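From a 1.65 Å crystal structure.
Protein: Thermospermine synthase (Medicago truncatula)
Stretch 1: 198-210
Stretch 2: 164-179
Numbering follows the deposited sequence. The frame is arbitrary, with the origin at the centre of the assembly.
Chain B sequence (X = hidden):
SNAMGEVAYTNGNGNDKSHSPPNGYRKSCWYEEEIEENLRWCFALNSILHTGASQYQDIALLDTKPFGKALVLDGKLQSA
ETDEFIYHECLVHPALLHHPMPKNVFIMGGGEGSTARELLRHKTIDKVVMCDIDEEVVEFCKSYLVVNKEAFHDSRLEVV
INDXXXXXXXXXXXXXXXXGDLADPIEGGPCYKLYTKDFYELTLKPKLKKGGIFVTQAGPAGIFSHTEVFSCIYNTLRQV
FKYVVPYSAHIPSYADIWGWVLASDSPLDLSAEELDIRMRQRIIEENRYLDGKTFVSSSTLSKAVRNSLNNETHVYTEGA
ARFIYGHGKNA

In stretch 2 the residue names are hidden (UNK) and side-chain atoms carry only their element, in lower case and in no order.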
ATOM      1  N   ASP B 198     -15.482  27.052  27.316  1.00 26.78           N
ATOM      2  CA  ASP B 198     -16.665  27.053  28.186  1.00 27.81           C
ATOM      3  C   ASP B 198     -16.844  25.743  28.948  1.00 25.68           C
ATOM      4  O   ASP B 198     -17.240  25.769  30.124  1.00 26.03           O
ATOM      5  CB  ASP B 198     -17.916  27.355  27.395  1.00 31.97           C
ATOM      6  CG  ASP B 198     -18.119  28.856  27.152  1.00 37.39           C
ATOM      7  OD1 ASP B 198     -17.303  29.699  27.595  1.00 39.54           O
ATOM      8  OD2 ASP B 198     -19.132  29.195  26.493  1.00 41.83           O
ATOM      9  N   PHE B 199     -16.568  24.606  28.301  1.00 24.15           N
ATOM     10  CA  PHE B 199     -16.558  23.324  29.022  1.00 23.41           C
ATOM     11  C   PHE B 199     -15.602  23.360  30.221  1.00 22.66           C
ATOM     12  O   PHE B 199     -15.968  23.035  31.362  1.00 23.39           O
ATOM     13  CB  PHE B 199     -16.242  22.149  28.082  1.00 23.40           C
ATOM     14  CG  PHE B 199     -16.022  20.850  28.813  1.00 23.57           C
ATOM     15  CD1 PHE B 199     -17.095  20.199  29.411  1.00 23.89           C
ATOM     16  CD2 PHE B 199     -14.762  20.406  29.042  1.00 23.79           C
ATOM     17  CE1 PHE B 199     -16.906  19.046  30.138  1.00 23.40           C
ATOM     18  CE2 PHE B 199     -14.556  19.246  29.744  1.00 23.01           C
ATOM     19  CZ  PHE B 199     -15.628  18.576  30.308  1.00 23.29           C
ATOM     20  N   TYR B 200     -14.379  23.772  29.965  1.00 23.44           N
ATOM     21  CA  TYR B 200     -13.367  23.774  31.010  1.00 23.08           C
ATOM     22  C   TYR B 200     -13.733  24.716  32.121  1.00 25.00           C
ATOM     23  O   TYR B 200     -13.625  24.340  33.275  1.00 24.51           O
ATOM     24  CB  TYR B 200     -12.028  24.179  30.448  1.00 22.82           C
ATOM     25  CG  TYR B 200     -11.373  23.221  29.497  1.00 22.04           C
ATOM     26  CD1 TYR B 200     -11.399  21.827  29.706  1.00 21.64           C
ATOM     27  CD2 TYR B 200     -10.632  23.707  28.427  1.00 22.65           C
ATOM     28  CE1 TYR B 200     -10.748  20.954  28.828  1.00 21.41           C
ATOM     29  CE2 TYR B 200      -9.963  22.849  27.580  1.00 22.52           C
ATOM     30  CZ  TYR B 200     -10.022  21.463  27.783  1.00 22.16           C
ATOM     31  OH  TYR B 200      -9.344  20.615  26.921  1.00 22.65           O
ATOM     32  N   GLU B 201     -14.196  25.924  31.762  1.00 26.35           N
ATOM     33  CA  GLU B 201     -14.522  26.950  32.753  1.00 27.96           C
ATOM     34  C   GLU B 201     -15.763  26.651  33.553  1.00 27.99           C
ATOM     35  O   GLU B 201     -15.752  26.846  34.754  1.00 30.75           O
ATOM     36  CB  GLU B 201     -14.674  28.333  32.095  1.00 31.94           C
ATOM     37  CG  GLU B 201     -14.557  29.497  33.094  1.00 35.37           C
ATOM     38  CD  GLU B 201     -14.644  30.853  32.413  1.00 41.30           C
ATOM     39  OE1 GLU B 201     -14.655  31.881  33.152  1.00 43.17           O
ATOM     40  OE2 GLU B 201     -14.682  30.882  31.149  1.00 44.58           O
ATOM     41  N   LEU B 202     -16.820  26.230  32.886  1.00 26.99           N
ATOM     42  CA  LEU B 202     -18.160  26.186  33.465  1.00 27.57           C
ATOM     43  C   LEU B 202     -18.575  24.807  33.869  1.00 26.44           C
ATOM     44  O   LEU B 202     -19.496  24.684  34.656  1.00 25.74           O
ATOM     45  CB  LEU B 202     -19.190  26.759  32.487  1.00 30.86           C
ATOM     46  CG  LEU B 202     -18.922  28.216  32.088  1.00 33.52           C
ATOM     47  CD1 LEU B 202     -20.022  28.745  31.178  1.00 36.72           C
ATOM     48  CD2 LEU B 202     -18.741  29.135  33.302  1.00 35.30           C
ATOM     49  N   THR B 203     -17.906  23.753  33.387  1.00 24.60           N
ATOM     50  CA  THR B 203     -18.299  22.368  33.712  1.00 24.80           C
ATOM     51  C   THR B 203     -17.204  21.661  34.470  1.00 23.47           C
ATOM     52  O   THR B 203     -17.442  21.076  35.516  1.00 22.95           O
ATOM     53  CB  THR B 203     -18.748  21.554  32.453  1.00 26.94           C
ATOM     54  OG1 THR B 203     -19.894  22.172  31.806  1.00 27.46           O
ATOM     55  CG2 THR B 203     -19.047  20.109  32.792  1.00 28.51           C
ATOM     56  N   LEU B 204     -15.990  21.690  33.931  1.00 23.01           N
ATOM     57  CA  LEU B 204     -14.901  20.889  34.515  1.00 23.38           C
ATOM     58  C   LEU B 204     -14.323  21.544  35.778  1.00 23.70           C
ATOM     59  O   LEU B 204     -14.184  20.906  36.841  1.00 21.65           O
ATOM     60  CB  LEU B 204     -13.799  20.697  33.471  1.00 24.92           C
ATOM     61  CG  LEU B 204     -12.782  19.596  33.894  1.00 25.78           C
ATOM     62  CD1 LEU B 204     -12.461  18.644  32.762  1.00 25.96           C
ATOM     63  CD2 LEU B 204     -11.560  20.265  34.439  1.00 26.66           C
ATOM     64  N   LYS B 205     -13.914  22.803  35.657  1.00 24.27           N
ATOM     65  CA  LYS B 205     -13.274  23.494  36.800  1.00 26.31           C
ATOM     66  C   LYS B 205     -14.100  23.452  38.077  1.00 24.76           C
ATOM     67  O   LYS B 205     -13.546  23.128  39.143  1.00 23.93           O
ATOM     68  CB  LYS B 205     -12.852  24.916  36.406  1.00 30.72           C
ATOM     69  CG  LYS B 205     -11.868  25.574  37.359  1.00 36.27           C
ATOM     70  CD  LYS B 205     -11.094  26.715  36.684  1.00 39.44           C
ATOM     71  CE  LYS B 205     -11.085  27.946  37.545  1.00 44.05           C
ATOM     72  NZ  LYS B 205     -10.107  28.960  37.056  1.00 45.12           N
ATOM     73  N   PRO B 206     -15.449  23.649  37.978  1.00 24.47           N
ATOM     74  CA  PRO B 206     -16.265  23.520  39.192  1.00 25.05           C
ATOM     75  C   PRO B 206     -16.272  22.166  39.846  1.00 24.79           C
ATOM     76  O   PRO B 206     -16.659  22.071  41.009  1.00 24.48           O
ATOM     77  CB  PRO B 206     -17.662  23.858  38.710  1.00 25.86           C
ATOM     78  CG  PRO B 206     -17.458  24.748  37.565  1.00 25.27           C
ATOM     79  CD  PRO B 206     -16.232  24.223  36.876  1.00 26.01           C
ATOM     80  N   LYS B 207     -15.851  21.117  39.131  1.00 23.68           N
ATOM     81  CA  LYS B 207     -15.784  19.789  39.708  1.00 23.49           C
ATOM     82  C   LYS B 207     -14.375  19.330  40.049  1.00 23.69           C
ATOM     83  O   LYS B 207     -14.184  18.155  40.302  1.00 22.39           O
ATOM     84  CB  LYS B 207     -16.519  18.786  38.780  1.00 24.56           C
ATOM     85  CG  LYS B 207     -18.034  19.112  38.617  1.00 26.79           C
ATOM     86  CD  LYS B 207     -18.847  19.169  39.921  1.00 28.57           C
ATOM     87  CE  LYS B 207     -20.115  20.016  39.820  1.00 29.02           C
ATOM     88  NZ  LYS B 207     -21.062  19.594  38.769  1.00 28.02           N
ATOM     89  N   LEU B 208     -13.400  20.248  40.065  1.00 22.29           N
ATOM     90  CA  LEU B 208     -12.098  20.004  40.649  1.00 22.66           C
ATOM     91  C   LEU B 208     -12.067  20.507  42.089  1.00 22.96           C
ATOM     92  O   LEU B 208     -12.558  21.603  42.399  1.00 23.48           O
ATOM     93  CB  LEU B 208     -10.996  20.694  39.890  1.00 22.98           C
ATOM     94  CG  LEU B 208     -10.650  20.162  38.526  1.00 22.40           C
ATOM     95  CD1 LEU B 208      -9.738  21.142  37.811  1.00 23.73           C
ATOM     96  CD2 LEU B 208      -9.979  18.803  38.661  1.00 22.36           C
ATOM     97  N   LYS B 209     -11.507  19.688  42.952  1.00 22.12           N
ATOM     98  CA  LYS B 209     -11.240  20.066  44.319  1.00 23.52           C
ATOM     99  C   LYS B 209     -10.114  21.094  44.449  1.00 23.44           C
ATOM    100  O   LYS B 209      -9.432  21.480  43.478  1.00 22.20           O
ATOM    101  CB  LYS B 209     -10.930  18.834  45.184  1.00 24.34           C
ATOM    102  CG  LYS B 209     -12.108  17.896  45.329  1.00 26.11           C
ATOM    103  CD  LYS B 209     -11.840  16.815  46.361  1.00 28.12           C
ATOM    104  CE  LYS B 209     -13.040  15.892  46.454  1.00 29.75           C
ATOM    105  NZ  LYS B 209     -12.900  14.875  47.497  1.00 33.27           N
ATOM    106  N   LYS B 210      -9.937  21.584  45.666  1.00 23.74           N
ATOM    107  CA  LYS B 210      -8.842  22.511  45.943  1.00 24.45           C
ATOM    108  C   LYS B 210      -7.521  21.829  45.595  1.00 24.13           C
ATOM    109  O   LYS B 210      -7.274  20.723  46.032  1.00 23.33           O
ATOM    110  CB  LYS B 210      -8.846  22.876  47.425  1.00 25.64           C
ATOM    111  CG  LYS B 210      -7.660  23.666  47.934  1.00 27.82           C
ATOM    112  CD  LYS B 210      -7.441  24.959  47.183  1.00 28.85           C
ATOM    113  CE  LYS B 210      -6.152  25.626  47.714  1.00 29.07           C
ATOM    114  NZ  LYS B 210      -6.062  26.956  47.142  1.00 29.51           N
ATOM    115  N   UNK B 164     -19.271  12.460  29.167  1.00 27.48           N
ATOM    116  CA  UNK B 164     -18.574  13.008  30.335  1.00 26.22           C
ATOM    117  C   UNK B 164     -19.117  14.385  30.762  1.00 25.57           C
ATOM    118  O   UNK B 164     -19.141  14.677  31.953  1.00 24.42           O
ATOM    119  c   UNK B 164     -17.065  13.073  30.088  1.00 28.03           C
ATOM    120  N   UNK B 165     -19.561  15.235  29.817  1.00 27.08           N
ATOM    121  CA  UNK B 165     -20.127  16.539  30.196  1.00 27.85           C
ATOM    122  C   UNK B 165     -21.391  16.357  30.970  1.00 27.03           C
ATOM    123  O   UNK B 165     -21.591  17.003  32.002  1.00 27.76           O
ATOM    124  c   UNK B 165     -21.036  18.793  29.318  1.00 34.47           C
ATOM    125  c   UNK B 165     -20.382  17.468  28.966  1.00 30.14           C
ATOM    126  n   UNK B 165     -21.902  21.902  28.844  1.00 43.25           N
ATOM    127  c   UNK B 165     -21.247  19.647  28.061  1.00 36.80           C
ATOM    128  c   UNK B 165     -22.380  20.659  28.211  1.00 40.92           C
ATOM    129  N   UNK B 166     -22.273  15.501  30.475  1.00 27.56           N
ATOM    130  CA  UNK B 166     -23.514  15.197  31.185  1.00 27.82           C
ATOM    131  C   UNK B 166     -23.263  14.613  32.544  1.00 27.91           C
ATOM    132  O   UNK B 166     -23.922  15.001  33.524  1.00 28.91           O
ATOM    133  c   UNK B 166     -24.344  14.218  30.360  1.00 29.35           C
ATOM    134  N   UNK B 167     -22.316  13.670  32.613  1.00 26.29           N
ATOM    135  CA  UNK B 167     -21.993  13.028  33.897  1.00 26.52           C
ATOM    136  C   UNK B 167     -21.471  14.003  34.941  1.00 25.97           C
ATOM    137  O   UNK B 167     -21.983  14.042  36.066  1.00 25.55           O
ATOM    138  c   UNK B 167     -20.984  11.908  33.699  1.00 26.92           C
ATOM    139  c   UNK B 167     -21.965  10.265  35.367  1.00 28.77           C
ATOM    140  o   UNK B 167     -22.895  10.077  34.557  1.00 28.48           O
ATOM    141  o   UNK B 167     -21.941   9.777  36.535  1.00 30.24           O
ATOM    142  c   UNK B 167     -20.744  11.050  34.901  1.00 26.66           C
ATOM    143  N   UNK B 168     -20.506  14.840  34.553  1.00 25.21           N
ATOM    144  CA  UNK B 168     -19.948  15.835  35.477  1.00 26.64           C
ATOM    145  C   UNK B 168     -21.000  16.865  35.928  1.00 28.64           C
ATOM    146  O   UNK B 168     -21.063  17.198  37.109  1.00 29.08           O
ATOM    147  c   UNK B 168     -16.464  16.350  33.809  1.00 26.52           C
ATOM    148  c   UNK B 168     -16.854  15.469  36.106  1.00 25.36           C
ATOM    149  c   UNK B 168     -18.756  16.559  34.867  1.00 26.30           C
ATOM    150  c   UNK B 168     -17.474  15.703  34.745  1.00 25.76           C
ATOM    151  N   UNK B 169     -21.784  17.353  34.978  1.00 30.36           N
ATOM    152  CA  UNK B 169     -22.775  18.403  35.259  1.00 33.37           C
ATOM    153  C   UNK B 169     -23.870  17.906  36.153  1.00 34.46           C
ATOM    154  O   UNK B 169     -24.399  18.687  36.935  1.00 37.09           O
ATOM    155  o   UNK B 169     -24.064  20.183  31.512  1.00 43.87           O
ATOM    156  c   UNK B 169     -23.416  18.917  33.978  1.00 37.45           C
ATOM    157  o   UNK B 169     -22.563  21.782  31.980  1.00 48.08           O
ATOM    158  c   UNK B 169     -23.103  20.653  32.169  1.00 45.35           C
ATOM    159  c   UNK B 169     -22.469  19.807  33.250  1.00 40.09           C
ATOM    160  N   UNK B 170     -24.205  16.626  36.036  1.00 32.45           N
ATOM    161  CA  UNK B 170     -25.317  16.041  36.776  1.00 33.12           C
ATOM    162  C   UNK B 170     -25.067  15.649  38.202  1.00 33.31           C
ATOM    163  O   UNK B 170     -25.998  15.230  38.889  1.00 34.94           O
ATOM    164  N   UNK B 171     -23.825  15.735  38.667  1.00 32.08           N
ATOM    165  CA  UNK B 171     -23.470  15.425  40.035  1.00 33.09           C
ATOM    166  C   UNK B 171     -22.598  16.514  40.613  1.00 33.67           C
ATOM    167  O   UNK B 171     -21.823  17.166  39.883  1.00 33.36           O
ATOM    168  c   UNK B 171     -22.709  14.098  40.099  1.00 35.19           C
ATOM    169  c   UNK B 171     -22.745  11.605  40.080  1.00 39.48           C
ATOM    170  n   UNK B 171     -24.062  10.275  38.423  1.00 47.08           N
ATOM    171  c   UNK B 171     -23.497  12.869  39.676  1.00 37.05           C
ATOM    172  c   UNK B 171     -23.517  10.328  39.805  1.00 43.62           C
ATOM    173  N   UNK B 172     -22.675  16.687  41.931  1.00 32.86           N
ATOM    174  CA  UNK B 172     -21.844  17.660  42.637  1.00 33.42           C
ATOM    175  C   UNK B 172     -20.513  17.117  43.143  1.00 31.97           C
ATOM    176  O   UNK B 172     -19.723  17.884  43.687  1.00 32.44           O
ATOM    177  o   UNK B 172     -22.771  20.843  42.460  1.00 44.33           O
ATOM    178  o   UNK B 172     -24.552  20.120  41.373  1.00 40.85           O
ATOM    179  c   UNK B 172     -23.744  20.044  42.324  1.00 40.56           C
ATOM    180  c   UNK B 172     -23.935  18.934  43.345  1.00 37.41           C
ATOM    181  c   UNK B 172     -22.627  18.283  43.794  1.00 35.63           C
ATOM    182  N   UNK B 173     -20.234  15.829  42.938  1.00 32.27           N
ATOM    183  CA  UNK B 173     -18.957  15.278  43.355  1.00 31.80           C
ATOM    184  C   UNK B 173     -17.807  15.972  42.612  1.00 28.77           C
ATOM    185  O   UNK B 173     -17.905  16.240  41.417  1.00 26.31           O
ATOM    186  c   UNK B 173     -18.860  13.791  43.093  1.00 36.06           C
ATOM    187  o   UNK B 173     -18.503  11.164  44.001  1.00 48.84           O
ATOM    188  c   UNK B 173     -17.478  13.264  43.513  1.00 41.99           C
ATOM    189  o   UNK B 173     -16.283  11.312  44.195  1.00 49.72           O
ATOM    190  c   UNK B 173     -17.429  11.803  43.935  1.00 46.63           C
ATOM    191  N   UNK B 174     -16.753  16.246  43.359  1.00 27.42           N
ATOM    192  CA  UNK B 174     -15.568  16.875  42.826  1.00 25.94           C
ATOM    193  C   UNK B 174     -14.409  15.908  42.930  1.00 24.69           C
ATOM    194  O   UNK B 174     -14.441  14.942  43.681  1.00 24.81           O
ATOM    195  n   UNK B 174     -17.716  21.453  45.254  1.00 39.42           N
ATOM    196  c   UNK B 174     -15.923  20.545  43.954  1.00 33.01           C
ATOM    197  c   UNK B 174     -17.033  21.565  43.969  1.00 37.50           C
ATOM    198  c   UNK B 174     -15.265  18.162  43.563  1.00 27.53           C
ATOM    199  c   UNK B 174     -16.439  19.167  43.565  1.00 30.64           C
ATOM    200  N   UNK B 175     -13.359  16.184  42.161  1.00 22.06           N
ATOM    201  CA  UNK B 175     -12.260  15.255  42.017  1.00 21.26           C
ATOM    202  C   UNK B 175     -10.938  15.967  42.179  1.00 21.46           C
ATOM    203  O   UNK B 175     -10.781  17.156  41.777  1.00 21.89           O
ATOM    204  c   UNK B 175     -14.686  14.375  39.869  1.00 21.71           C
ATOM    205  c   UNK B 175     -13.558  12.521  40.851  1.00 21.25           C
ATOM    206  c   UNK B 175     -15.822  12.300  40.216  1.00 22.99           C
ATOM    207  c   UNK B 175     -14.693  11.737  40.730  1.00 22.70           C
ATOM    208  c   UNK B 175     -13.530  13.828  40.404  1.00 20.98           C
ATOM    209  o   UNK B 175     -16.981  11.555  40.099  1.00 25.94           O
ATOM    210  c   UNK B 175     -15.842  13.606  39.787  1.00 22.70           C
ATOM    211  c   UNK B 175     -12.304  14.645  40.576  1.00 20.84           C
ATOM    212  N   UNK B 176      -9.951  15.228  42.706  1.00 21.21           N
ATOM    213  CA  UNK B 176      -8.576  15.724  42.791  1.00 21.80           C
ATOM    214  C   UNK B 176      -7.891  15.834  41.453  1.00 20.88           C
ATOM    215  O   UNK B 176      -7.139  16.779  41.214  1.00 20.37           O
ATOM    216  c   UNK B 176      -8.332  14.833  45.152  1.00 23.82           C
ATOM    217  o   UNK B 176      -8.498  15.939  45.696  1.00 24.11           O
ATOM    218  o   UNK B 176      -8.584  13.742  45.697  1.00 24.13           O
ATOM    219  c   UNK B 176      -7.765  14.826  43.735  1.00 22.11           C
ATOM    220  N   UNK B 177      -8.145  14.874  40.568  1.00 19.96           N
ATOM    221  CA  UNK B 177      -7.580  14.946  39.205  1.00 19.69           C
ATOM    222  C   UNK B 177      -8.708  14.537  38.264  1.00 19.21           C
ATOM    223  O   UNK B 177      -9.502  13.656  38.596  1.00 19.08           O
ATOM    224  c   UNK B 177      -6.343  14.003  39.016  1.00 19.96           C
ATOM    225  c   UNK B 177      -5.230  14.335  39.984  1.00 21.19           C
ATOM    226  c   UNK B 177      -5.785  14.098  37.617  1.00 20.45           C
ATOM    227  N   UNK B 178      -8.804  15.210  37.114  1.00 17.36           N
ATOM    228  CA  UNK B 178      -9.685  14.761  36.027  1.00 16.97           C
ATOM    229  C   UNK B 178      -8.761  14.566  34.820  1.00 17.25           C
ATOM    230  O   UNK B 178      -7.870  15.403  34.501  1.00 16.92           O
ATOM    231  c   UNK B 178     -12.706  17.024  36.866  1.00 17.56           C
ATOM    232  c   UNK B 178     -11.599  15.383  34.496  1.00 17.45           C
ATOM    233  c   UNK B 178     -10.789  15.795  35.724  1.00 17.29           C
ATOM    234  c   UNK B 178     -11.723  15.879  36.924  1.00 17.33           C
ATOM    235  N   UNK B 179      -8.972  13.446  34.155  1.00 17.48           N
ATOM    236  CA  UNK B 179      -8.104  12.958  33.088  1.00 17.13           C
ATOM    237  C   UNK B 179      -8.906  12.927  31.777  1.00 18.38           C
ATOM    238  O   UNK B 179      -9.932  12.225  31.688  1.00 19.28           O
ATOM    239  c   UNK B 179      -7.574  11.562  33.387  1.00 16.74           C
ATOM    240  c   UNK B 179      -6.774  11.557  34.700  1.00 17.15           C
ATOM    241  c   UNK B 179      -6.685  11.078  32.203  1.00 17.32           C
TER
HETATM  242  O   HOH W   1      -7.593  18.337  44.685  1.00 25.44           O
HETATM  243  O   HOH W   2     -10.755  13.612  47.377  1.00 32.43           O

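Position 164 carries one side-chain carbon, pointing sideways to stretch 1 and touching nothing there: Ala-164. Position 165 has four carbons in a row ending in nitrogen; its CB lies 4.0 Å from CE1 of Phe-199, oblique to the ring, and the nitrogen comes within 3.6 Å of OG1 of Thr-203. The pattern is that of lysine, Lys-165. Position 166 again shows a single carbon, directed away: Ala-166. Position 167 has three carbons, the third bearing two oxygens, and lies out of reach of stretch 1: Glu-167.

Position 168 has four carbons forked at the second. It points toward stretch 1, with a terminal carbon 4.2 Å from CZ of Phe-199 and CB 4.1 Å from CG2 of Thr-203, and is Leu-168; the terminal carbon is CD1. Position 169 repeats the three-carbon carboxylate, with one oxygen 2.7 Å from OG1 of Thr-203, and is Glu-169; that oxygen, OE2, accepts a hydrogen bond from OG1 of Thr-203 and forms a salt bridge with NZ of Lys-165 at 3.2 Å. The carboxylate oxygen thus ties the helix to itself and to its neighbour.

Position 170 has no side-chain atoms and is Gly-170; an ideal CB there would be crowded by O of Ala-166, at 3.1 Å. Position 171 is another four-carbon chain ending in nitrogen, which comes no closer than 5.9 Å to stretch 1: Lys-171, whose NZ forms a salt bridge with OE2 of Glu-167 at 2.9 Å. Position 172 shows three carbons and a terminal pair of oxygens, one of them 4.3 Å from NZ of Lys-207, too far for a salt bridge: Glu-172. Position 173 shows the same pattern; its backbone O lies 3.4 Å from CD of Lys-207, while its side chain stays at least 5.9 Å from stretch 1: Glu-173.

At position 174, four carbons in a row end in nitrogen, the last carbon 3.0 Å from O of Pro-206: Lys-174. Position 175 has one carbon, then a six-carbon ring bearing oxygen, with O of Lys-207 near the ring plane, at its edge: Tyr-175. Position 176 has two carbons, the second carrying two oxygens, one of them 3.5 Å from CD of Lys-209: Asp-176, that oxygen being OD1. Two waters extend this link, one between OD1 and O of Lys-210, the other between OD2 and NZ of Lys-209.

Position 177 has one carbon carrying two more and points away: Val-177. Position 178 has four carbons forked at the first, one arm two carbons long. The short arm packs 3.8 Å from CD1 of Leu-204 and the end of the long arm 3.7 Å from CD2 of Leu-208: Ile-178, through CG2 and CD1. Position 179 matches 177 and makes no contact: Val-179.

The contact joins two helices, whose axes run 28° apart, to a short parallel bridge. Tyr-175 N donates to O of Lys-207 at 2.8 Å, and its O accepts from N of Lys-209 at 2.9 Å, pairing Leu-208 with Tyr-175. Between these elements Lys-207 reaches back: its NZ donates to O of Leu-168 at 2.9 Å and O of Lys-171 at 2.8 Å, so one ammonium group holds two backbone carbonyls.

Stretch 2, residues 164-179: AKAELEGKEEKYDVIV
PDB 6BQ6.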